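Local coordinates for YueI protein (Bacillus subtilis, PDB 2OHW) that is of unknown function but belongs to the DUF1694 family and folds as a four-stranded mixed sheet packed with helices, at residues A[83-87]-A[88-92]. Numbering follows the deposited sequence.
Sequences QMASR and YGVPF
Val90 N donates to Ala85 O at 2.9 Å in a nearly straight bond (165°), and Gly89 N reaches Ser86 O at 3.1 Å. Ala85 O is gripped twice, since Tyr88 N comes to it at 3.0 Å from the opposite face of its carbonyl plane. A water links Ser86 OG to Val90 O, to which it donates, joining the last helical turn to the departing chain. Beside these backbone bonds, Arg87 and Tyr88 run side by side in the same direction. With CG anti to the backbone N (chi1 -179°), Arg87 sets that carbon over the centre of one face of the Tyr88 ring, CG lying 3.8 Å from the centroid in a CH-pi contact, while its CD lies nearer the hydroxyl end, 3.6 Å from Tyr88 OH. The guanidinium stands almost perpendicular to the ring; Arg87 NH1 forms a salt bridge and Tyr88 OH a hydrogen bond, both to Glu56 OE2 on helix 53-60. Replacing Tyr88 with a leucine would remove the ring face under Arg87 CG and the hydroxyl that bonds Glu56, and would probably leave the arginine's aliphatic chain freer to shift. Farther along, Ala85 CB meets Val90 CB at 3.9 Å, and both side chains pack against strand 65-70. Gly89, at positive phi (74°), is the C-prime residue of a Schellman motif that ends helix 75-87 and turns the chain toward edge strand 92-95.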
loop_
_atom_site.group_PDB
_atom_site.type_symbol
_atom_site.label_atom_id
_atom_site.label_comp_id
_atom_site.label_asym_id
_atom_site.label_seq_id
_atom_site.Cartn_x
_atom_site.Cartn_y
_atom_site.Cartn_z
ATOM N N GLN A 83 11.444 9.851 -2.030
ATOM C CA GLN A 83 12.645 10.011 -2.867
ATOM C C GLN A 83 12.560 9.091 -4.075
ATOM O O GLN A 83 12.871 9.509 -5.198
ATOM C CB GLN A 83 13.919 9.701 -2.076
ATOM C CG GLN A 83 14.124 10.555 -0.808
ATOM C CD GLN A 83 14.567 11.971 -1.107
ATOM O OE1 GLN A 83 15.466 12.189 -1.915
ATOM N NE2 GLN A 83 13.948 12.942 -0.447
ATOM N N MET A 84 12.152 7.840 -3.837
ATOM C CA MET A 84 12.017 6.850 -4.916
ATOM C C MET A 84 10.958 7.313 -5.908
ATOM O O MET A 84 11.169 7.252 -7.128
ATOM C CB MET A 84 11.602 5.481 -4.365
ATOM C CG MET A 84 12.581 4.775 -3.450
ATOM S SD MET A 84 11.890 3.166 -2.849
ATOM C CE MET A 84 10.165 3.327 -3.221
ATOM N N ALA A 85 9.810 7.773 -5.397
ATOM C CA ALA A 85 8.713 8.231 -6.260
ATOM C C ALA A 85 9.183 9.394 -7.143
ATOM O O ALA A 85 9.012 9.371 -8.362
ATOM C CB ALA A 85 7.471 8.622 -5.428
ATOM N N SER A 86 9.789 10.408 -6.539
ATOM C CA SER A 86 10.206 11.570 -7.312
ATOM C C SER A 86 11.242 11.223 -8.373
ATOM O O SER A 86 11.222 11.802 -9.470
ATOM C CB SER A 86 10.677 12.682 -6.371
ATOM O OG SER A 86 9.573 13.110 -5.584
ATOM N N ARG A 87 12.116 10.267 -8.048
ATOM C CA ARG A 87 13.145 9.780 -8.969
ATOM C C ARG A 87 12.534 9.328 -10.304
ATOM O O ARG A 87 13.141 9.501 -11.362
ATOM C CB ARG A 87 13.903 8.616 -8.323
ATOM C CG ARG A 87 15.040 7.992 -9.143
ATOM C CD ARG A 87 15.806 6.974 -8.283
ATOM N NE ARG A 87 16.237 7.572 -7.017
ATOM C CZ ARG A 87 16.268 6.954 -5.834
ATOM N NH1 ARG A 87 15.892 5.683 -5.710
ATOM N NH2 ARG A 87 16.671 7.621 -4.763
ATOM N N TYR A 88 11.330 8.762 -10.244
ATOM C CA TYR A 88 10.673 8.202 -11.421
ATOM C C TYR A 88 9.443 8.995 -11.871
ATOM O O TYR A 88 8.641 8.525 -12.686
ATOM C CB TYR A 88 10.338 6.713 -11.163
ATOM C CG TYR A 88 11.553 5.918 -10.764
ATOM C CD1 TYR A 88 12.595 5.705 -11.680
ATOM C CD2 TYR A 88 11.697 5.413 -9.473
ATOM C CE1 TYR A 88 13.724 5.005 -11.325
ATOM C CE2 TYR A 88 12.831 4.710 -9.111
ATOM C CZ TYR A 88 13.835 4.512 -10.051
ATOM O OH TYR A 88 14.962 3.811 -9.696
ATOM N N GLY A 89 9.290 10.217 -11.345
ATOM C CA GLY A 89 8.207 11.086 -11.779
ATOM C C GLY A 89 6.836 10.694 -11.270
ATOM O O GLY A 89 5.824 11.034 -11.898
ATOM N N VAL A 90 6.805 10.003 -10.123
ATOM C CA VAL A 90 5.549 9.549 -9.532
ATOM C C VAL A 90 5.113 10.525 -8.444
ATOM O O VAL A 90 5.876 10.780 -7.505
ATOM C CB VAL A 90 5.704 8.131 -8.916
ATOM C CG1 VAL A 90 4.427 7.694 -8.160
ATOM C CG2 VAL A 90 6.039 7.111 -9.988
ATOM N N PRO A 91 3.883 11.048 -8.548
ATOM C CA PRO A 91 3.392 11.941 -7.503
ATOM C C PRO A 91 3.069 11.169 -6.234
ATOM O O PRO A 91 2.841 9.963 -6.288
ATOM C CB PRO A 91 2.122 12.526 -8.120
ATOM C CG PRO A 91 1.648 11.489 -9.042
ATOM C CD PRO A 91 2.888 10.850 -9.614
ATOM N N PHE A 92 3.064 11.863 -5.104
ATOM C CA PHE A 92 2.627 11.246 -3.863
ATOM C C PHE A 92 1.535 12.048 -3.184
ATOM O O PHE A 92 1.388 13.265 -3.407
ATOM C CB PHE A 92 3.806 11.037 -2.910
ATOM C CG PHE A 92 4.392 12.311 -2.358
ATOM C CD1 PHE A 92 3.913 12.839 -1.166
ATOM C CD2 PHE A 92 5.453 12.951 -2.997
ATOM C CE1 PHE A 92 4.446 14.004 -0.633
ATOM C CE2 PHE A 92 5.997 14.139 -2.459
ATOM C CZ PHE A 92 5.495 14.647 -1.288
HETATM O O HOH W 1 7.075 13.080 -6.992
#